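Local coordinates for flagellar motor switch protein FliG (Thermotoga maritima, PDB 3AJC) that is proposed to form part of the flagellar switch complex, which interacts with chemotaxis proteins and with motor components that determine the direction of rotation, at residues 59-64 against 89-95; 132-136 against 161-166; 152-156 against 181-186. One frame throughout, in Å; residues are numbered along the deposited sequence.

Contact 1 (59-64 against 89-95)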
ATOM      1  N   ILE A  59      -1.184  12.421  -7.078  1.00 38.96           N
ATOM      2  CA  ILE A  59      -1.721  11.073  -7.178  1.00 38.16           C
ATOM      3  C   ILE A  59      -2.438  10.770  -5.866  1.00 39.70           C
ATOM      4  O   ILE A  59      -3.516  10.156  -5.844  1.00 40.40           O
ATOM      5  CB  ILE A  59      -0.598  10.028  -7.404  1.00 36.83           C
ATOM      6  CG1 ILE A  59      -0.013  10.193  -8.815  1.00 35.97           C
ATOM      7  CG2 ILE A  59      -1.147   8.617  -7.203  1.00 36.02           C
ATOM      8  CD1 ILE A  59       1.146   9.258  -9.136  1.00 31.18           C
ATOM      9  N   ALA A  60      -1.832  11.223  -4.773  1.00 39.23           N
ATOM     10  CA  ALA A  60      -2.377  11.014  -3.441  1.00 41.32           C
ATOM     11  C   ALA A  60      -3.690  11.771  -3.252  1.00 43.67           C
ATOM     12  O   ALA A  60      -4.604  11.279  -2.592  1.00 44.02           O
ATOM     13  CB  ALA A  60      -1.365  11.456  -2.396  1.00 38.36           C
ATOM     14  N   LEU A  61      -3.782  12.963  -3.843  1.00 45.53           N
ATOM     15  CA  LEU A  61      -4.977  13.797  -3.721  1.00 47.45           C
ATOM     16  C   LEU A  61      -5.717  13.928  -5.045  1.00 50.06           C
ATOM     17  O   LEU A  61      -6.370  14.937  -5.303  1.00 51.64           O
ATOM     18  CB  LEU A  61      -4.569  15.186  -3.225  1.00 46.39           C
ATOM     19  CG  LEU A  61      -3.739  15.271  -1.938  1.00 44.80           C
ATOM     20  CD1 LEU A  61      -3.147  16.658  -1.841  1.00 41.33           C
ATOM     21  CD2 LEU A  61      -4.596  14.953  -0.713  1.00 43.10           C
ATOM     22  N   LEU A  62      -5.622  12.892  -5.868  1.00 51.90           N
ATOM     23  CA  LEU A  62      -6.222  12.900  -7.193  1.00 55.15           C
ATOM     24  C   LEU A  62      -7.588  13.559  -7.397  1.00 59.19           C
ATOM     25  O   LEU A  62      -7.734  14.407  -8.268  1.00 60.37           O
ATOM     26  CB  LEU A  62      -6.267  11.482  -7.763  1.00 54.76           C
ATOM     27  CG  LEU A  62      -6.488  11.477  -9.278  1.00 54.28           C
ATOM     28  CD1 LEU A  62      -5.288  12.102  -9.972  1.00 53.55           C
ATOM     29  CD2 LEU A  62      -6.690  10.051  -9.759  1.00 55.68           C
ATOM     30  N   GLU A  63      -8.603  13.156  -6.650  1.00 60.04           N
ATOM     31  CA  GLU A  63      -9.917  13.760  -6.845  1.00 61.33           C
ATOM     32  C   GLU A  63     -10.391  14.425  -5.568  1.00 60.16           C
ATOM     33  O   GLU A  63     -11.580  14.687  -5.381  1.00 60.47           O
ATOM     34  CB  GLU A  63     -10.912  12.697  -7.311  1.00 64.13           C
ATOM     35  CG  GLU A  63     -10.664  12.243  -8.741  1.00 68.35           C
ATOM     36  CD  GLU A  63     -11.064  10.801  -8.981  1.00 71.16           C
ATOM     37  OE1 GLU A  63     -10.949  10.346 -10.139  1.00 72.15           O
ATOM     38  OE2 GLU A  63     -11.478  10.121  -8.016  1.00 72.30           O
ATOM     39  N   ARG A  64      -9.424  14.706  -4.702  1.00 58.62           N
ATOM     40  CA  ARG A  64      -9.659  15.339  -3.414  1.00 55.62           C
ATOM     41  C   ARG A  64      -8.951  16.690  -3.385  1.00 54.45           C
ATOM     42  O   ARG A  64      -8.771  17.269  -2.315  1.00 53.73           O
ATOM     43  CB  ARG A  64      -9.076  14.480  -2.289  1.00 55.61           C
ATOM     44  CG  ARG A  64      -9.657  13.079  -2.109  1.00 56.63           C
ATOM     45  CD  ARG A  64      -8.880  12.359  -1.005  1.00 57.07           C
ATOM     46  NE  ARG A  64      -8.453  13.315   0.012  1.00 56.95           N
ATOM     47  CZ  ARG A  64      -7.596  13.054   0.993  1.00 56.52           C
ATOM     48  NH1 ARG A  64      -7.060  11.848   1.111  1.00 56.28           N
ATOM     49  NH2 ARG A  64      -7.259  14.012   1.848  1.00 56.54           N
ATOM     50  N   VAL A  89     -10.171   5.677  -8.825  1.00 59.95           N
ATOM     51  CA  VAL A  89      -8.721   5.632  -9.170  1.00 60.48           C
ATOM     52  C   VAL A  89      -7.955   6.758  -8.467  1.00 60.14           C
ATOM     53  O   VAL A  89      -8.504   7.841  -8.222  1.00 60.57           O
ATOM     54  CB  VAL A  89      -8.518   5.755 -10.693  1.00 60.74           C
ATOM     55  CG1 VAL A  89      -8.841   7.169 -11.148  1.00 61.16           C
ATOM     56  CG2 VAL A  89      -7.097   5.362 -11.063  1.00 60.99           C
ATOM     57  N   GLY A  90      -6.685   6.501  -8.159  1.00 59.02           N
ATOM     58  CA  GLY A  90      -5.871   7.487  -7.468  1.00 56.35           C
ATOM     59  C   GLY A  90      -6.037   7.274  -5.976  1.00 55.02           C
ATOM     60  O   GLY A  90      -6.526   6.225  -5.556  1.00 55.39           O
ATOM     61  N   GLY A  91      -5.631   8.245  -5.166  1.00 53.24           N
ATOM     62  CA  GLY A  91      -5.787   8.095  -3.728  1.00 52.39           C
ATOM     63  C   GLY A  91      -4.539   7.736  -2.935  1.00 52.33           C
ATOM     64  O   GLY A  91      -3.452   7.552  -3.487  1.00 51.31           O
ATOM     65  N   ILE A  92      -4.716   7.625  -1.622  1.00 50.97           N
ATOM     66  CA  ILE A  92      -3.631   7.300  -0.701  1.00 50.88           C
ATOM     67  C   ILE A  92      -3.034   5.912  -0.916  1.00 49.10           C
ATOM     68  O   ILE A  92      -1.821   5.747  -0.843  1.00 48.13           O
ATOM     69  CB  ILE A  92      -4.101   7.412   0.772  1.00 52.26           C
ATOM     70  CG1 ILE A  92      -4.670   8.811   1.030  1.00 52.85           C
ATOM     71  CG2 ILE A  92      -2.942   7.124   1.721  1.00 51.42           C
ATOM     72  CD1 ILE A  92      -3.704   9.939   0.720  1.00 53.10           C
ATOM     73  N   ASP A  93      -3.876   4.916  -1.164  1.00 47.27           N
ATOM     74  CA  ASP A  93      -3.387   3.556  -1.385  1.00 46.43           C
ATOM     75  C   ASP A  93      -2.495   3.460  -2.630  1.00 43.18           C
ATOM     76  O   ASP A  93      -1.435   2.839  -2.607  1.00 40.72           O
ATOM     77  CB  ASP A  93      -4.568   2.592  -1.503  1.00 50.28           C
ATOM     78  CG  ASP A  93      -4.858   1.872  -0.196  1.00 55.03           C
ATOM     79  OD1 ASP A  93      -4.093   0.942   0.152  1.00 57.88           O
ATOM     80  OD2 ASP A  93      -5.838   2.244   0.488  1.00 56.19           O
ATOM     81  N   THR A  94      -2.933   4.076  -3.718  1.00 40.47           N
ATOM     82  CA  THR A  94      -2.160   4.081  -4.948  1.00 38.11           C
ATOM     83  C   THR A  94      -0.778   4.682  -4.670  1.00 34.82           C
ATOM     84  O   THR A  94       0.251   4.073  -4.972  1.00 34.00           O
ATOM     85  CB  THR A  94      -2.866   4.920  -6.019  1.00 37.93           C
ATOM     86  OG1 THR A  94      -4.183   4.400  -6.215  1.00 39.08           O
ATOM     87  CG2 THR A  94      -2.103   4.878  -7.343  1.00 37.16           C
ATOM     88  N   ALA A  95      -0.772   5.875  -4.083  1.00 31.40           N
ATOM     89  CA  ALA A  95       0.462   6.578  -3.753  1.00 30.23           C
ATOM     90  C   ALA A  95       1.406   5.723  -2.903  1.00 29.27           C
ATOM     91  O   ALA A  95       2.593   5.607  -3.212  1.00 30.00           O
ATOM     92  CB  ALA A  95       0.138   7.878  -3.034  1.00 25.68           C
TER

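Contact 2 (132-136 against 161-166)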
ATOM      1  N   PHE A 132       2.834  -6.644   4.798  1.00 28.09           N
ATOM      2  CA  PHE A 132       2.818  -7.751   5.742  1.00 29.70           C
ATOM      3  C   PHE A 132       4.144  -8.012   6.442  1.00 28.12           C
ATOM      4  O   PHE A 132       4.154  -8.252   7.641  1.00 26.49           O
ATOM      5  CB  PHE A 132       2.328  -9.033   5.067  1.00 28.98           C
ATOM      6  CG  PHE A 132       1.883 -10.086   6.037  1.00 30.69           C
ATOM      7  CD1 PHE A 132       0.775  -9.871   6.859  1.00 29.52           C
ATOM      8  CD2 PHE A 132       2.573 -11.291   6.142  1.00 30.35           C
ATOM      9  CE1 PHE A 132       0.358 -10.854   7.780  1.00 30.62           C
ATOM     10  CE2 PHE A 132       2.171 -12.272   7.050  1.00 31.57           C
ATOM     11  CZ  PHE A 132       1.064 -12.056   7.873  1.00 31.48           C
ATOM     12  N   GLU A 133       5.258  -7.961   5.710  1.00 28.32           N
ATOM     13  CA  GLU A 133       6.564  -8.199   6.322  1.00 28.65           C
ATOM     14  C   GLU A 133       6.919  -7.101   7.318  1.00 28.33           C
ATOM     15  O   GLU A 133       7.778  -7.303   8.168  1.00 28.24           O
ATOM     16  CB  GLU A 133       7.672  -8.303   5.262  1.00 31.60           C
ATOM     17  CG  GLU A 133       7.679  -9.581   4.422  1.00 33.26           C
ATOM     18  CD  GLU A 133       7.884 -10.858   5.238  1.00 34.36           C
ATOM     19  OE1 GLU A 133       8.728 -10.868   6.158  1.00 35.67           O
ATOM     20  OE2 GLU A 133       7.210 -11.869   4.941  1.00 37.97           O
ATOM     21  N   ASP A 134       6.264  -5.944   7.226  1.00 28.91           N
ATOM     22  CA  ASP A 134       6.546  -4.863   8.170  1.00 32.50           C
ATOM     23  C   ASP A 134       6.221  -5.276   9.614  1.00 33.96           C
ATOM     24  O   ASP A 134       6.661  -4.629  10.569  1.00 35.44           O
ATOM     25  CB  ASP A 134       5.777  -3.586   7.793  1.00 32.74           C
ATOM     26  CG  ASP A 134       6.401  -2.851   6.593  1.00 35.16           C
ATOM     27  OD1 ASP A 134       7.644  -2.762   6.517  1.00 31.41           O
ATOM     28  OD2 ASP A 134       5.650  -2.350   5.734  1.00 33.74           O
ATOM     29  N   ILE A 135       5.457  -6.359   9.773  1.00 33.81           N
ATOM     30  CA  ILE A 135       5.105  -6.858  11.096  1.00 32.16           C
ATOM     31  C   ILE A 135       6.376  -7.191  11.883  1.00 32.22           C
ATOM     32  O   ILE A 135       6.358  -7.244  13.110  1.00 30.29           O
ATOM     33  CB  ILE A 135       4.196  -8.112  10.996  1.00 30.95           C
ATOM     34  CG1 ILE A 135       2.810  -7.695  10.504  1.00 28.57           C
ATOM     35  CG2 ILE A 135       4.072  -8.800  12.368  1.00 29.32           C
ATOM     36  CD1 ILE A 135       1.882  -8.850  10.160  1.00 26.00           C
ATOM     37  N   LEU A 136       7.479  -7.410  11.172  1.00 36.41           N
ATOM     38  CA  LEU A 136       8.759  -7.698  11.821  1.00 37.75           C
ATOM     39  C   LEU A 136       9.265  -6.434  12.529  1.00 39.18           C
ATOM     40  O   LEU A 136      10.108  -6.506  13.423  1.00 40.50           O
ATOM     41  CB  LEU A 136       9.796  -8.154  10.792  1.00 38.25           C
ATOM     42  CG  LEU A 136       9.616  -9.533  10.153  1.00 39.03           C
ATOM     43  CD1 LEU A 136      10.646  -9.719   9.040  1.00 37.68           C
ATOM     44  CD2 LEU A 136       9.763 -10.621  11.212  1.00 37.98           C
ATOM     45  N   GLY A 161       2.181 -17.067   2.998  1.00 41.44           N
ATOM     46  CA  GLY A 161       2.876 -16.091   2.180  1.00 41.22           C
ATOM     47  C   GLY A 161       3.839 -15.233   2.986  1.00 42.63           C
ATOM     48  O   GLY A 161       4.133 -14.095   2.609  1.00 42.95           O
ATOM     49  N   ALA A 162       4.334 -15.769   4.098  1.00 40.43           N
ATOM     50  CA  ALA A 162       5.266 -15.031   4.948  1.00 40.51           C
ATOM     51  C   ALA A 162       6.649 -15.681   5.020  1.00 39.18           C
ATOM     52  O   ALA A 162       6.799 -16.872   4.768  1.00 37.66           O
ATOM     53  CB  ALA A 162       4.689 -14.905   6.356  1.00 39.97           C
ATOM     54  N   SER A 163       7.655 -14.888   5.370  1.00 39.54           N
ATOM     55  CA  SER A 163       9.012 -15.403   5.505  1.00 39.83           C
ATOM     56  C   SER A 163       9.070 -16.235   6.779  1.00 41.29           C
ATOM     57  O   SER A 163       8.362 -15.955   7.744  1.00 39.27           O
ATOM     58  CB  SER A 163      10.019 -14.253   5.593  1.00 38.25           C
ATOM     59  OG  SER A 163       9.751 -13.410   6.703  1.00 38.17           O
ATOM     60  N   ASP A 164       9.914 -17.261   6.773  1.00 43.66           N
ATOM     61  CA  ASP A 164      10.068 -18.135   7.930  1.00 45.41           C
ATOM     62  C   ASP A 164      10.312 -17.336   9.200  1.00 43.66           C
ATOM     63  O   ASP A 164       9.843 -17.695  10.275  1.00 43.65           O
ATOM     64  CB  ASP A 164      11.231 -19.103   7.705  1.00 49.38           C
ATOM     65  CG  ASP A 164      10.937 -20.126   6.617  1.00 53.83           C
ATOM     66  OD1 ASP A 164      11.838 -20.937   6.314  1.00 56.83           O
ATOM     67  OD2 ASP A 164       9.810 -20.124   6.070  1.00 55.70           O
ATOM     68  N   GLU A 165      11.050 -16.247   9.069  1.00 41.95           N
ATOM     69  CA  GLU A 165      11.349 -15.404  10.210  1.00 43.30           C
ATOM     70  C   GLU A 165      10.075 -14.741  10.729  1.00 42.25           C
ATOM     71  O   GLU A 165       9.856 -14.647  11.937  1.00 42.02           O
ATOM     72  CB  GLU A 165      12.367 -14.353   9.796  1.00 44.11           C
ATOM     73  CG  GLU A 165      12.524 -13.207  10.742  1.00 49.41           C
ATOM     74  CD  GLU A 165      13.356 -12.115  10.115  1.00 55.55           C
ATOM     75  OE1 GLU A 165      13.386 -12.071   8.864  1.00 59.38           O
ATOM     76  OE2 GLU A 165      13.967 -11.304  10.850  1.00 58.43           O
ATOM     77  N   LEU A 166       9.233 -14.272   9.817  1.00 40.94           N
ATOM     78  CA  LEU A 166       7.995 -13.639  10.231  1.00 39.11           C
ATOM     79  C   LEU A 166       7.090 -14.706  10.805  1.00 38.39           C
ATOM     80  O   LEU A 166       6.337 -14.440  11.742  1.00 38.51           O
ATOM     81  CB  LEU A 166       7.306 -12.951   9.055  1.00 39.88           C
ATOM     82  CG  LEU A 166       5.930 -12.358   9.377  1.00 40.06           C
ATOM     83  CD1 LEU A 166       6.036 -11.440  10.591  1.00 39.01           C
ATOM     84  CD2 LEU A 166       5.402 -11.605   8.155  1.00 40.86           C
TER
HETATM   85  O   HOH W   1       5.441 -11.734   2.966  1.00 47.89           O

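Contact 3 (152-156 against 181-186)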
ATOM      1  N   THR A 152      -8.307 -17.811  13.160  1.00 26.61           N
ATOM      2  CA  THR A 152      -7.397 -18.874  12.785  1.00 27.08           C
ATOM      3  C   THR A 152      -7.165 -19.041  11.294  1.00 27.64           C
ATOM      4  O   THR A 152      -6.017 -19.110  10.853  1.00 27.88           O
ATOM      5  CB  THR A 152      -7.884 -20.224  13.347  1.00 28.80           C
ATOM      6  OG1 THR A 152      -7.971 -20.131  14.770  1.00 31.44           O
ATOM      7  CG2 THR A 152      -6.926 -21.357  12.959  1.00 26.36           C
ATOM      8  N   ARG A 153      -8.239 -19.116  10.513  1.00 27.38           N
ATOM      9  CA  ARG A 153      -8.070 -19.334   9.085  1.00 29.10           C
ATOM     10  C   ARG A 153      -7.360 -18.206   8.348  1.00 28.57           C
ATOM     11  O   ARG A 153      -6.555 -18.455   7.452  1.00 25.32           O
ATOM     12  CB  ARG A 153      -9.412 -19.616   8.416  1.00 32.02           C
ATOM     13  CG  ARG A 153      -9.258 -20.071   6.968  1.00 35.45           C
ATOM     14  CD  ARG A 153     -10.475 -20.854   6.502  1.00 42.63           C
ATOM     15  NE  ARG A 153     -10.175 -21.653   5.316  1.00 44.48           N
ATOM     16  CZ  ARG A 153     -10.079 -21.159   4.087  1.00 45.26           C
ATOM     17  NH1 ARG A 153     -10.266 -19.862   3.869  1.00 44.12           N
ATOM     18  NH2 ARG A 153      -9.775 -21.963   3.079  1.00 44.54           N
ATOM     19  N   ASP A 154      -7.660 -16.965   8.702  1.00 29.30           N
ATOM     20  CA  ASP A 154      -6.997 -15.861   8.033  1.00 30.86           C
ATOM     21  C   ASP A 154      -5.509 -15.879   8.360  1.00 30.76           C
ATOM     22  O   ASP A 154      -4.673 -15.590   7.504  1.00 29.33           O
ATOM     23  CB  ASP A 154      -7.623 -14.535   8.440  1.00 32.68           C
ATOM     24  CG  ASP A 154      -8.907 -14.263   7.696  1.00 38.81           C
ATOM     25  OD1 ASP A 154      -8.947 -14.527   6.469  1.00 40.26           O
ATOM     26  OD2 ASP A 154      -9.871 -13.783   8.320  1.00 41.02           O
ATOM     27  N   LEU A 155      -5.190 -16.247   9.594  1.00 27.85           N
ATOM     28  CA  LEU A 155      -3.811 -16.308  10.030  1.00 27.80           C
ATOM     29  C   LEU A 155      -3.080 -17.376   9.218  1.00 28.18           C
ATOM     30  O   LEU A 155      -2.004 -17.128   8.684  1.00 26.64           O
ATOM     31  CB  LEU A 155      -3.751 -16.639  11.522  1.00 24.68           C
ATOM     32  CG  LEU A 155      -2.460 -16.379  12.296  1.00 30.74           C
ATOM     33  CD1 LEU A 155      -1.864 -15.022  11.895  1.00 27.52           C
ATOM     34  CD2 LEU A 155      -2.771 -16.413  13.804  1.00 25.97           C
ATOM     35  N   ALA A 156      -3.676 -18.558   9.117  1.00 27.34           N
ATOM     36  CA  ALA A 156      -3.059 -19.650   8.382  1.00 28.31           C
ATOM     37  C   ALA A 156      -2.797 -19.251   6.932  1.00 30.01           C
ATOM     38  O   ALA A 156      -1.707 -19.492   6.403  1.00 29.45           O
ATOM     39  CB  ALA A 156      -3.941 -20.884   8.444  1.00 26.15           C
ATOM     40  N   LEU A 181      -4.588 -24.438  17.540  1.00 30.99           N
ATOM     41  CA  LEU A 181      -5.669 -24.335  16.558  1.00 31.42           C
ATOM     42  C   LEU A 181      -5.059 -24.050  15.177  1.00 28.95           C
ATOM     43  O   LEU A 181      -5.442 -24.642  14.177  1.00 27.78           O
ATOM     44  CB  LEU A 181      -6.645 -23.207  16.937  1.00 32.37           C
ATOM     45  CG  LEU A 181      -7.884 -23.465  17.814  1.00 32.60           C
ATOM     46  CD1 LEU A 181      -8.180 -24.930  17.898  1.00 29.47           C
ATOM     47  CD2 LEU A 181      -7.680 -22.883  19.191  1.00 31.53           C
ATOM     48  N   LEU A 182      -4.104 -23.132  15.134  1.00 30.82           N
ATOM     49  CA  LEU A 182      -3.449 -22.788  13.877  1.00 33.29           C
ATOM     50  C   LEU A 182      -2.778 -24.018  13.249  1.00 32.68           C
ATOM     51  O   LEU A 182      -3.000 -24.325  12.079  1.00 31.94           O
ATOM     52  CB  LEU A 182      -2.417 -21.678  14.117  1.00 33.66           C
ATOM     53  CG  LEU A 182      -1.566 -21.250  12.915  1.00 34.81           C
ATOM     54  CD1 LEU A 182      -2.454 -20.660  11.830  1.00 33.41           C
ATOM     55  CD2 LEU A 182      -0.528 -20.234  13.373  1.00 34.71           C
ATOM     56  N   LYS A 183      -1.978 -24.737  14.033  1.00 36.26           N
ATOM     57  CA  LYS A 183      -1.295 -25.921  13.508  1.00 38.70           C
ATOM     58  C   LYS A 183      -2.283 -26.904  12.898  1.00 39.52           C
ATOM     59  O   LYS A 183      -2.016 -27.488  11.840  1.00 38.05           O
ATOM     60  CB  LYS A 183      -0.479 -26.604  14.603  1.00 39.95           C
ATOM     61  CG  LYS A 183       0.678 -25.766  15.116  1.00 41.84           C
ATOM     62  CD  LYS A 183       1.452 -26.516  16.195  1.00 46.19           C
ATOM     63  CE  LYS A 183       2.660 -25.718  16.651  1.00 49.09           C
ATOM     64  NZ  LYS A 183       3.460 -26.356  17.731  1.00 50.29           N
ATOM     65  N   ASP A 184      -3.424 -27.084  13.564  1.00 41.89           N
ATOM     66  CA  ASP A 184      -4.461 -27.982  13.064  1.00 43.76           C
ATOM     67  C   ASP A 184      -4.961 -27.528  11.704  1.00 44.09           C
ATOM     68  O   ASP A 184      -5.108 -28.340  10.788  1.00 45.25           O
ATOM     69  CB  ASP A 184      -5.649 -28.029  14.014  1.00 47.72           C
ATOM     70  CG  ASP A 184      -5.627 -29.244  14.900  1.00 50.98           C
ATOM     71  OD1 ASP A 184      -4.997 -29.171  15.979  1.00 52.21           O
ATOM     72  OD2 ASP A 184      -6.228 -30.274  14.503  1.00 51.33           O
ATOM     73  N   GLU A 185      -5.236 -26.231  11.586  1.00 43.21           N
ATOM     74  CA  GLU A 185      -5.715 -25.672  10.333  1.00 42.75           C
ATOM     75  C   GLU A 185      -4.695 -25.941   9.231  1.00 42.74           C
ATOM     76  O   GLU A 185      -5.039 -26.473   8.175  1.00 42.25           O
ATOM     77  CB  GLU A 185      -5.953 -24.168  10.486  1.00 41.47           C
ATOM     78  CG  GLU A 185      -6.311 -23.429   9.195  1.00 42.68           C
ATOM     79  CD  GLU A 185      -7.637 -23.862   8.593  1.00 43.72           C
ATOM     80  OE1 GLU A 185      -8.166 -23.125   7.730  1.00 43.87           O
ATOM     81  OE2 GLU A 185      -8.152 -24.935   8.969  1.00 44.24           O
ATOM     82  N   LEU A 186      -3.440 -25.588   9.482  1.00 43.57           N
ATOM     83  CA  LEU A 186      -2.382 -25.799   8.497  1.00 47.96           C
ATOM     84  C   LEU A 186      -2.316 -27.254   8.014  1.00 51.39           C
ATOM     85  O   LEU A 186      -2.254 -27.515   6.812  1.00 51.98           O
ATOM     86  CB  LEU A 186      -1.035 -25.376   9.086  1.00 45.66           C
ATOM     87  CG  LEU A 186      -0.947 -23.886   9.431  1.00 44.92           C
ATOM     88  CD1 LEU A 186       0.279 -23.602  10.279  1.00 43.35           C
ATOM     89  CD2 LEU A 186      -0.924 -23.077   8.146  1.00 44.02           C
TER

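Contact 1 (59-64 against 89-95)
The backbone oxygen Ile-59 O takes Gly-91 N at 2.9 Å, nearly end-on to its carbonyl. At this end of helix 49-60 the same oxygen also receives a weak bond from Leu-62 N, within its own segment. Beside it, Gly-91 CA brings a C-H to Ala-60 O. Both glycines suit their places: a beta carbon on either would jam against the preceding carbonyl, and on Gly-90 it would also strike Leu-62 CD2, which lies 3.5 Å from Gly-90 CA. Leu-62 comes down over this backbone because its CG stands anti to the backbone N (chi1 -163°). The small Ala-60 lets the helices close in, its CB 3.9 Å from Ala-95 CB. Glu-63 crosses Val-89 at about a right angle, Glu-63 OE1 3.9 Å from Val-89 CG1; with an alanine here, Val-89 would probably keep only Leu-62 of segment 59-64 against it. The Ile-92 side chain meets the guanidinium of Arg-64 at its edge. Around this junction, Ile-59 and Leu-62 pack on helix 25-33 of the FliG middle domain, Leu-62 touching Gln-26 of the EHPQR motif, which is important for interaction with FliM, whereas Leu-61 and Ile-92 lean on helix 119-128.

Contact 2 (132-136 against 161-166)
Glu-133 reaches Ser-163 by turning CG anti to its own carbonyl carbon (chi1 -73°) and bending again at chi2 (-61°), which swings the carboxylate across to the start of helix 164-171. The motif there is a helix N-cap within the FliG C-terminal domain. Ser-163 OG accepts from Leu-166 N at 3.3 Å, the capping bond, and donates to Glu-133 OE1 at 2.8 Å. The second carboxylate oxygen, Glu-133 OE2, takes Ser-163 N at 3.1 Å; both oxygens are met on their syn sides, somewhat out of plane. Two bonds to one residue fix the carboxylate's rotation, and its negative charge probably suits the positive end of the helix dipole. Serine fits because its hydroxyl can cap and donate at once.

Next to this polar patch Leu-166 packs among Phe-132, Ile-135 and Leu-136. Its CD1 touches Ile-135 CG2 at 3.7 Å and also Leu-136, while Leu-166 CD2 lies 3.5 Å from Phe-132 CE2. Ala-162 CB meets the same ring at its edge, in plane, and helix 194-213 touches both Phe-132 and Ile-135. Leu-136 CD1 rests against the carboxylate of Glu-165. A water bridges the two segments, donating to Glu-133 OE2 and to Gly-161 O, each at 2.7 Å.

Contact 3 (152-156 against 181-186)
Ala-156 and Thr-152 turn one side of helix 152-159 toward helix 176-187, and the short segments cross at -63° with their axes 9.2 Å apart at closest approach. Three side chains of the second helix converge on the methyl of Ala-156: its CB lies 3.6 Å from Glu-185 CG, with Leu-182 CD1 and Leu-186 CD2 each 3.7 Å from the same carbon. Alanine suits this place because its lone methyl is met closely by all three. Leu-182 sends CD1 against the backbone of Ala-156 as well, coming within 3.6 Å of Ala-156 N; it also touches Met-174 and, on helix 164-171, Phe-171. One turn earlier, Thr-152 meets the second helix mainly with its methyl: CG2 stands anti to the backbone N, Thr-152 CG2 lying 3.8 Å from Leu-181 O and packing on Glu-185 CB, while OG1 faces Leu-181 CB.

Glu-185 therefore packs with its carbons and bends at chi2 (65°) to carry its carboxylate on to Arg-153. The arginine runs extended from CG to NE, and Glu-185 OE1 lies alongside this stem, 3.3 Å from Arg-153 CG. The salt bridge joins Glu-185 OE1 to Arg-153 NE at 3.5 Å, the guanidinium and carboxylate planes standing 73° apart.

In FliG relatives the helix corresponding to 176-187 carries charged residues thought to face the stator. Here the carboxylate of Glu-185 also pairs with Arg-153 of its own domain. With no hydrogen bond between the segments, cohesion rests on apolar contact plus one loosely oriented ion pair, whose charges are likely to offset each other.

Overall arrangement
From the N terminus, contact 1 comes first: it joins the end of helix 49-60 to the start of helix 92-100, closing a loop that contains helix 67-79. Only after it has closed does contact 2 open at 132-136, returning at 161-166 beyond helix 140-147 and helix 152-159. Contact 3 starts inside that loop, at 152-156, and ends past it at 181-186, so contacts 2 and 3 cross without either nesting in the other. Both lie in the FliG C-terminal domain, centres about 16 Å apart, tying the 3-10 segment after helix 119-128 to helix 164-171, and helix 152-159 to helix 176-187. Contact 1 stands on the opposite side of the chain's centre, about 27 Å from contact 2 and 35 Å from contact 3, centre to centre.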